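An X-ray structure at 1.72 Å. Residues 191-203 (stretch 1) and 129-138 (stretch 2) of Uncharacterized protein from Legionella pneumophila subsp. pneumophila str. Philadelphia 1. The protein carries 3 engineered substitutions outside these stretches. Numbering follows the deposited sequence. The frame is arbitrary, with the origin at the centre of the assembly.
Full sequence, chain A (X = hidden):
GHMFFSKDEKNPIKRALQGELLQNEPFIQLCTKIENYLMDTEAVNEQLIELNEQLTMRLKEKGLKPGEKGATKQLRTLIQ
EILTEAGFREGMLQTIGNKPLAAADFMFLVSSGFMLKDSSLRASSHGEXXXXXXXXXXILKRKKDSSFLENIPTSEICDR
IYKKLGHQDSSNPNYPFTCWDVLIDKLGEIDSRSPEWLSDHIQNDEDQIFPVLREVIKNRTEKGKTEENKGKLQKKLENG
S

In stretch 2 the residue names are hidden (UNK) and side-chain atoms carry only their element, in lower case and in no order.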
ATOM      1  N   ASP A 191      -2.566   9.336  10.333  1.00 30.52           N
ATOM      2  CA  ASP A 191      -1.589   8.249  10.214  1.00 31.43           C
ATOM      3  C   ASP A 191      -1.654   7.612   8.831  1.00 30.54           C
ATOM      4  O   ASP A 191      -2.429   8.047   7.975  1.00 28.10           O
ATOM      5  CB  ASP A 191      -1.781   7.203  11.317  1.00 32.30           C
ATOM      6  CG  ASP A 191      -3.192   6.655  11.367  1.00 28.05           C
ATOM      7  OD1 ASP A 191      -3.656   6.102  10.354  1.00 30.35           O
ATOM      8  OD2 ASP A 191      -3.848   6.784  12.422  1.00 30.76           O
ATOM      9  N   SER A 192      -0.846   6.582   8.607  1.00 24.39           N
ATOM     10  CA  SER A 192      -0.691   6.028   7.271  1.00 23.48           C
ATOM     11  C   SER A 192      -1.885   5.224   6.756  1.00 22.67           C
ATOM     12  O   SER A 192      -1.855   4.749   5.628  1.00 23.52           O
ATOM     13  CB  SER A 192       0.585   5.184   7.187  1.00 25.10           C
ATOM     14  OG  SER A 192       1.712   5.972   7.518  1.00 28.75           O
ATOM     15  N   ARG A 193      -2.936   5.083   7.559  1.00 25.82           N
ATOM     16  CA  ARG A 193      -4.182   4.514   7.036  1.00 23.86           C
ATOM     17  C   ARG A 193      -4.778   5.451   6.000  1.00 24.37           C
ATOM     18  O   ARG A 193      -5.546   5.031   5.132  1.00 21.34           O
ATOM     19  CB  ARG A 193      -5.203   4.288   8.146  1.00 28.00           C
ATOM     20  CG  ARG A 193      -4.880   3.150   9.091  1.00 29.22           C
ATOM     21  CD  ARG A 193      -5.918   3.126  10.185  1.00 24.15           C
ATOM     22  NE  ARG A 193      -5.804   4.307  11.038  1.00 27.71           N
ATOM     23  CZ  ARG A 193      -6.671   4.634  11.990  1.00 34.38           C
ATOM     24  NH1 ARG A 193      -7.740   3.874  12.199  1.00 35.29           N
ATOM     25  NH2 ARG A 193      -6.467   5.724  12.728  1.00 33.51           N
ATOM     26  N   SER A 194      -4.432   6.731   6.100  1.00 25.24           N
ATOM     27  CA  SER A 194      -4.873   7.712   5.113  1.00 24.27           C
ATOM     28  C   SER A 194      -3.779   7.931   4.084  1.00 25.48           C
ATOM     29  O   SER A 194      -2.665   8.325   4.436  1.00 24.92           O
ATOM     30  CB  SER A 194      -5.179   9.046   5.783  1.00 26.39           C
ATOM     31  OG  SER A 194      -5.282  10.083   4.810  1.00 29.30           O
ATOM     32  N   PRO A 195      -4.084   7.683   2.802  1.00 26.19           N
ATOM     33  CA  PRO A 195      -3.052   7.933   1.791  1.00 26.88           C
ATOM     34  C   PRO A 195      -2.697   9.413   1.668  1.00 29.91           C
ATOM     35  O   PRO A 195      -1.559   9.721   1.311  1.00 30.72           O
ATOM     36  CB  PRO A 195      -3.696   7.417   0.494  1.00 28.92           C
ATOM     37  CG  PRO A 195      -5.190   7.525   0.750  1.00 27.00           C
ATOM     38  CD  PRO A 195      -5.337   7.172   2.213  1.00 23.79           C
ATOM     39  N   GLU A 196      -3.638  10.314   1.947  1.00 28.42           N
ATOM     40  CA  GLU A 196      -3.329  11.738   1.906  1.00 28.75           C
ATOM     41  C   GLU A 196      -2.317  12.062   2.991  1.00 29.30           C
ATOM     42  O   GLU A 196      -1.387  12.846   2.783  1.00 33.29           O
ATOM     43  CB  GLU A 196      -4.582  12.596   2.110  1.00 31.14           C
ATOM     44  CG  GLU A 196      -5.734  12.262   1.181  1.00 47.07           C
ATOM     45  CD  GLU A 196      -5.302  12.138  -0.264  1.00 56.75           C
ATOM     46  OE1 GLU A 196      -5.063  13.180  -0.901  1.00 62.99           O
ATOM     47  OE2 GLU A 196      -5.194  10.997  -0.763  1.00 59.56           O
ATOM     48  N   TRP A 197      -2.507  11.471   4.159  1.00 28.48           N
ATOM     49  CA  TRP A 197      -1.595  11.741   5.260  1.00 32.07           C
ATOM     50  C   TRP A 197      -0.222  11.151   4.959  1.00 30.32           C
ATOM     51  O   TRP A 197       0.794  11.804   5.189  1.00 32.16           O
ATOM     52  CB  TRP A 197      -2.144  11.206   6.587  1.00 31.67           C
ATOM     53  CG  TRP A 197      -1.277  11.586   7.764  1.00 30.69           C
ATOM     54  CD1 TRP A 197      -1.428  12.669   8.584  1.00 33.43           C
ATOM     55  CD2 TRP A 197      -0.108  10.889   8.229  1.00 32.70           C
ATOM     56  NE1 TRP A 197      -0.428  12.682   9.534  1.00 38.87           N
ATOM     57  CE2 TRP A 197       0.387  11.600   9.338  1.00 35.47           C
ATOM     58  CE3 TRP A 197       0.558   9.730   7.812  1.00 31.66           C
ATOM     59  CZ2 TRP A 197       1.527  11.187  10.039  1.00 36.08           C
ATOM     60  CZ3 TRP A 197       1.684   9.321   8.511  1.00 33.36           C
ATOM     61  CH2 TRP A 197       2.156  10.050   9.612  1.00 32.59           C
ATOM     62  N   LEU A 198      -0.188   9.923   4.438  1.00 27.43           N
ATOM     63  CA  LEU A 198       1.096   9.282   4.149  1.00 28.02           C
ATOM     64  C   LEU A 198       1.861  10.015   3.058  1.00 29.88           C
ATOM     65  O   LEU A 198       3.068  10.201   3.163  1.00 28.07           O
ATOM     66  CB  LEU A 198       0.925   7.804   3.792  1.00 25.21           C
ATOM     67  CG  LEU A 198       2.190   7.044   3.378  1.00 22.43           C
ATOM     68  CD1 LEU A 198       3.228   7.035   4.489  1.00 23.28           C
ATOM     69  CD2 LEU A 198       1.835   5.617   2.975  1.00 23.38           C
ATOM     70  N   SER A 199       1.153  10.449   2.023  1.00 29.20           N
ATOM     71  CA  SER A 199       1.784  11.188   0.936  1.00 39.73           C
ATOM     72  C   SER A 199       2.429  12.481   1.424  1.00 35.63           C
ATOM     73  O   SER A 199       3.552  12.815   1.035  1.00 34.36           O
ATOM     74  CB  SER A 199       0.765  11.485  -0.162  1.00 43.99           C
ATOM     75  OG  SER A 199       1.100  12.685  -0.835  1.00 58.22           O
ATOM     76  N   ASP A 200       1.723  13.207   2.285  1.00 32.87           N
ATOM     77  CA  ASP A 200       2.239  14.470   2.821  1.00 34.52           C
ATOM     78  C   ASP A 200       3.382  14.217   3.806  1.00 34.54           C
ATOM     79  O   ASP A 200       4.334  14.991   3.892  1.00 37.29           O
ATOM     80  CB  ASP A 200       1.124  15.251   3.518  1.00 37.01           C
ATOM     81  CG  ASP A 200       0.049  15.723   2.557  1.00 53.54           C
ATOM     82  OD1 ASP A 200       0.308  15.759   1.332  1.00 55.36           O
ATOM     83  OD2 ASP A 200      -1.054  16.071   3.031  1.00 59.94           O
ATOM     84  N   HIS A 201       3.268  13.124   4.550  1.00 32.57           N
ATOM     85  CA  HIS A 201       4.308  12.722   5.484  1.00 34.97           C
ATOM     86  C   HIS A 201       5.632  12.487   4.748  1.00 34.82           C
ATOM     87  O   HIS A 201       6.691  12.900   5.214  1.00 35.84           O
ATOM     88  CB  HIS A 201       3.885  11.451   6.227  1.00 30.67           C
ATOM     89  CG  HIS A 201       4.865  10.991   7.237  1.00 31.15           C
ATOM     90  ND1 HIS A 201       5.186  11.714   8.378  1.00 34.50           N
ATOM     91  CD2 HIS A 201       5.631   9.860   7.311  1.00 34.98           C
ATOM     92  CE1 HIS A 201       6.083  11.068   9.084  1.00 37.88           C
ATOM     93  NE2 HIS A 201       6.364   9.930   8.452  1.00 35.05           N
ATOM     94  N   ILE A 202       5.555  11.838   3.589  1.00 32.28           N
ATOM     95  CA  ILE A 202       6.746  11.520   2.807  1.00 31.50           C
ATOM     96  C   ILE A 202       7.361  12.770   2.174  1.00 39.99           C
ATOM     97  O   ILE A 202       8.569  12.997   2.277  1.00 39.68           O
ATOM     98  CB  ILE A 202       6.437  10.464   1.719  1.00 34.98           C
ATOM     99  CG1 ILE A 202       6.198   9.093   2.362  1.00 30.87           C
ATOM    100  CG2 ILE A 202       7.571  10.381   0.717  1.00 38.52           C
ATOM    101  CD1 ILE A 202       5.614   8.046   1.401  1.00 34.12           C
ATOM    102  N   GLN A 203       6.527  13.582   1.524  1.00 38.26           N
ATOM    103  CA  GLN A 203       7.003  14.777   0.826  1.00 40.95           C
ATOM    104  C   GLN A 203       7.548  15.846   1.764  1.00 42.56           C
ATOM    105  O   GLN A 203       8.371  16.669   1.363  1.00 49.76           O
ATOM    106  CB  GLN A 203       5.911  15.349  -0.089  1.00 43.35           C
ATOM    107  CG  GLN A 203       5.639  14.479  -1.315  1.00 52.95           C
ATOM    108  CD  GLN A 203       4.633  15.090  -2.280  1.00 60.09           C
ATOM    109  OE1 GLN A 203       4.716  16.271  -2.621  1.00 65.33           O
ATOM    110  NE2 GLN A 203       3.675  14.281  -2.725  1.00 62.61           N
ATOM    111  N   UNK A 129       1.154   6.781  -6.344  1.00 22.71           N
ATOM    112  CA  UNK A 129       1.399   5.382  -6.018  1.00 22.23           C
ATOM    113  C   UNK A 129       1.332   5.160  -4.521  1.00 22.08           C
ATOM    114  O   UNK A 129       2.033   4.297  -3.995  1.00 22.56           O
ATOM    115  c   UNK A 129       2.157   4.328  -8.838  1.00 32.54           C
ATOM    116  c   UNK A 129       3.102   5.143  -7.989  1.00 38.25           C
ATOM    117  c   UNK A 129       2.791   4.958  -6.504  1.00 26.23           C
ATOM    118  c   UNK A 129       4.543   4.752  -8.272  1.00 45.99           C
ATOM    119  N   UNK A 130       0.515   5.943  -3.825  1.00 18.27           N
ATOM    120  CA  UNK A 130       0.519   5.860  -2.365  1.00 22.35           C
ATOM    121  C   UNK A 130      -0.012   4.514  -1.866  1.00 20.01           C
ATOM    122  O   UNK A 130       0.522   3.963  -0.914  1.00 20.44           O
ATOM    123  c   UNK A 130      -0.241   7.029  -1.702  1.00 24.38           C
ATOM    124  o   UNK A 130       0.315   8.269  -2.150  1.00 28.13           O
ATOM    125  c   UNK A 130      -0.102   6.960  -0.184  1.00 23.87           C
ATOM    126  N   UNK A 131      -1.050   3.976  -2.495  1.00 21.75           N
ATOM    127  CA  UNK A 131      -1.548   2.665  -2.080  1.00 18.31           C
ATOM    128  C   UNK A 131      -0.493   1.590  -2.332  1.00 19.12           C
ATOM    129  O   UNK A 131      -0.308   0.687  -1.514  1.00 19.92           O
ATOM    130  n   UNK A 131      -4.283   3.408  -1.019  1.00 20.30           N
ATOM    131  c   UNK A 131      -4.034   3.112  -2.348  1.00 20.68           C
ATOM    132  c   UNK A 131      -5.399   4.116  -0.933  1.00 21.06           C
ATOM    133  c   UNK A 131      -5.052   3.669  -3.053  1.00 22.83           C
ATOM    134  n   UNK A 131      -5.878   4.292  -2.147  1.00 20.26           N
ATOM    135  c   UNK A 131      -2.858   2.308  -2.794  1.00 19.47           C
ATOM    136  N   UNK A 132       0.209   1.689  -3.460  1.00 18.36           N
ATOM    137  CA  UNK A 132       1.304   0.765  -3.737  1.00 19.28           C
ATOM    138  C   UNK A 132       2.354   0.850  -2.641  1.00 21.75           C
ATOM    139  O   UNK A 132       2.877  -0.173  -2.190  1.00 19.80           O
ATOM    140  c   UNK A 132       1.929   1.063  -5.102  1.00 19.74           C
ATOM    141  N   UNK A 133       2.658   2.072  -2.211  1.00 17.77           N
ATOM    142  CA  UNK A 133       3.619   2.278  -1.129  1.00 20.80           C
ATOM    143  C   UNK A 133       3.130   1.713   0.215  1.00 21.71           C
ATOM    144  O   UNK A 133       3.916   1.101   0.943  1.00 23.11           O
ATOM    145  c   UNK A 133       4.846   4.168  -2.241  1.00 23.21           C
ATOM    146  c   UNK A 133       5.160   5.651  -2.318  1.00 27.93           C
ATOM    147  c   UNK A 133       4.879   3.977   0.239  1.00 21.09           C
ATOM    148  c   UNK A 133       4.040   3.761  -1.005  1.00 23.95           C
ATOM    149  N   UNK A 134       1.849   1.903   0.541  1.00 21.99           N
ATOM    150  CA  UNK A 134       1.285   1.294   1.753  1.00 22.74           C
ATOM    151  C   UNK A 134       1.547  -0.200   1.771  1.00 22.47           C
ATOM    152  O   UNK A 134       2.016  -0.745   2.774  1.00 21.72           O
ATOM    153  o   UNK A 134      -2.541   2.932   0.971  1.00 23.16           O
ATOM    154  c   UNK A 134      -2.013   3.303   2.024  1.00 19.07           C
ATOM    155  c   UNK A 134      -0.570   2.948   2.328  1.00 20.05           C
ATOM    156  c   UNK A 134      -0.223   1.546   1.861  1.00 15.99           C
ATOM    157  n   UNK A 134      -2.658   4.015   2.941  1.00 21.63           N
ATOM    158  N   UNK A 135       1.252  -0.852   0.653  1.00 18.35           N
ATOM    159  CA  UNK A 135       1.487  -2.283   0.553  1.00 16.55           C
ATOM    160  C   UNK A 135       2.962  -2.648   0.654  1.00 20.31           C
ATOM    161  O   UNK A 135       3.310  -3.615   1.329  1.00 19.32           O
ATOM    162  c   UNK A 135      -1.245  -4.045   0.541  1.00 21.80           C
ATOM    163  c   UNK A 135      -3.478  -4.562   1.433  1.00 21.23           C
ATOM    164  c   UNK A 135       0.758  -2.889  -0.667  1.00 17.13           C
ATOM    165  n   UNK A 135      -2.869  -2.606  -0.022  1.00 22.02           N
ATOM    166  c   UNK A 135      -2.616  -3.747   0.686  1.00 20.51           C
ATOM    167  c   UNK A 135      -0.681  -3.027  -0.303  1.00 17.61           C
ATOM    168  c   UNK A 135      -1.695  -2.163  -0.599  1.00 19.61           C
ATOM    169  c   UNK A 135      -2.943  -5.664   2.043  1.00 20.47           C
ATOM    170  c   UNK A 135      -1.579  -5.980   1.918  1.00 20.57           C
ATOM    171  c   UNK A 135      -0.722  -5.176   1.175  1.00 22.59           C
ATOM    172  N   UNK A 136       3.839  -1.863   0.030  1.00 18.28           N
ATOM    173  CA  UNK A 136       5.270  -2.111   0.197  1.00 16.72           C
ATOM    174  C   UNK A 136       5.689  -2.016   1.664  1.00 20.06           C
ATOM    175  O   UNK A 136       6.525  -2.781   2.105  1.00 20.58           O
ATOM    176  s   UNK A 136       5.987  -1.456  -2.418  1.00 24.03           S
ATOM    177  c   UNK A 136       6.128  -1.163  -0.651  1.00 19.25           C
ATOM    178  N   UNK A 137       5.122  -1.069   2.413  1.00 21.94           N
ATOM    179  CA  UNK A 137       5.485  -0.924   3.828  1.00 21.67           C
ATOM    180  C   UNK A 137       5.047  -2.161   4.627  1.00 21.01           C
ATOM    181  O   UNK A 137       5.801  -2.682   5.457  1.00 22.53           O
ATOM    182  c   UNK A 137       4.581   2.848   4.337  1.00 32.57           C
ATOM    183  c   UNK A 137       5.370   1.665   3.784  1.00 23.25           C
ATOM    184  c   UNK A 137       4.876   0.356   4.420  1.00 22.49           C
ATOM    185  c   UNK A 137       6.874   1.871   4.027  1.00 26.36           C
ATOM    186  N   UNK A 138       3.826  -2.614   4.372  1.00 23.49           N
ATOM    187  CA  UNK A 138       3.295  -3.840   4.965  1.00 22.30           C
ATOM    188  C   UNK A 138       4.173  -5.051   4.646  1.00 22.37           C
ATOM    189  O   UNK A 138       4.517  -5.828   5.544  1.00 23.54           O
ATOM    190  c   UNK A 138      -0.332  -2.865   4.347  1.00 18.28           C
ATOM    191  c   UNK A 138       1.409  -5.520   4.770  1.00 18.46           C
ATOM    192  c   UNK A 138       1.866  -4.089   4.474  1.00 21.94           C
ATOM    193  c   UNK A 138       0.923  -3.108   5.157  1.00 20.85           C
TER
HETATM  194  O   HOH W   1      -2.217  10.550  -1.837  1.00 48.74           O

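Position 129 carries four carbons, forked at the second, and touches nothing on stretch 1. The fork identifies Leu-129, which holds the N-cap position; its apolar side chain suits a buried place, and its O accepts from the backbone N of position 133 at 2.9 Å.

Position 130 has one carbon bearing an oxygen and a carbon, and points toward stretch 1. The outer carbon lies against Pro-195 and Leu-198, and the oxygen faces Ser-199 CB. That is Thr-130. Its CG2 is 3.5 Å from Pro-195 O and 3.9 Å from Leu-198 CD2. A compact side chain suits this spot, where the two backbones come close: Thr-130 CA and Pro-195 CA are 5.9 Å apart.

At position 131, one carbon leads to a five-membered ring of three carbons and two nitrogens. CA-to-CB points sideways, but the ring reaches nearer, and a ring carbon meets Pro-195 CG obliquely. This imidazole is His-131, with CE1 3.8 Å from Pro-195 CG. The ring can also donate through ND1.

A single carbon at position 132, out of reach of stretch 1, makes Ala-132, whose small methyl fits a buried place.

Position 133 has four carbons forked at the first, one arm two carbons long; the one-carbon arm packs against Ile-202 and Leu-198. This is Ile-133, its CG2 4.3 Å from Ile-202 CD1, an apolar surface matched to apolar partners.

Position 134 has three carbons, the third carrying an oxygen and a nitrogen. The nitrogen approaches Ser-192 O, and a carbon packs against Leu-198 CD2. The amide is Gln-134: NE2 donates to Ser-192 O at 2.9 Å, while OE1 accepts from His-131 ND1 at 2.7 Å. An amide suits the place because it offers a donor and an acceptor together.

Position 135 bears one carbon, then fused five- and six-membered rings of eight carbons and one nitrogen: Trp-135, largely apolar. Position 136 has a carbon and a sulfur: Cys-136, a small side chain. Both suit buried places, yet neither touches stretch 1.

Position 137 has four carbons forked at the second, a terminal carbon near Leu-198 CD2. It is Leu-137, whose branched apolar end brings CD1 within 4.1 Å of Leu-198 CD2. Position 138 has four carbons forked at the first, with one two-carbon arm, out of reach; this is Ile-138, apolar as befits its burial.

The helices cross at 82°, their axes 10.0 Å apart at closest approach, so contact is concentrated around Pro-195 and Leu-198. Leu-198 CD2 nestles among Thr-130, Ile-133, Gln-134 and Leu-137. Beside this apolar packing, the hydrogen bond from Gln-134 to Ser-192 O ties the helix to the turn preceding Pro-195, and His-131 helps orient the amide. Together the stretches bury 385 Å².

Stretch 2, residues 129-138: LTHAIQWCLI
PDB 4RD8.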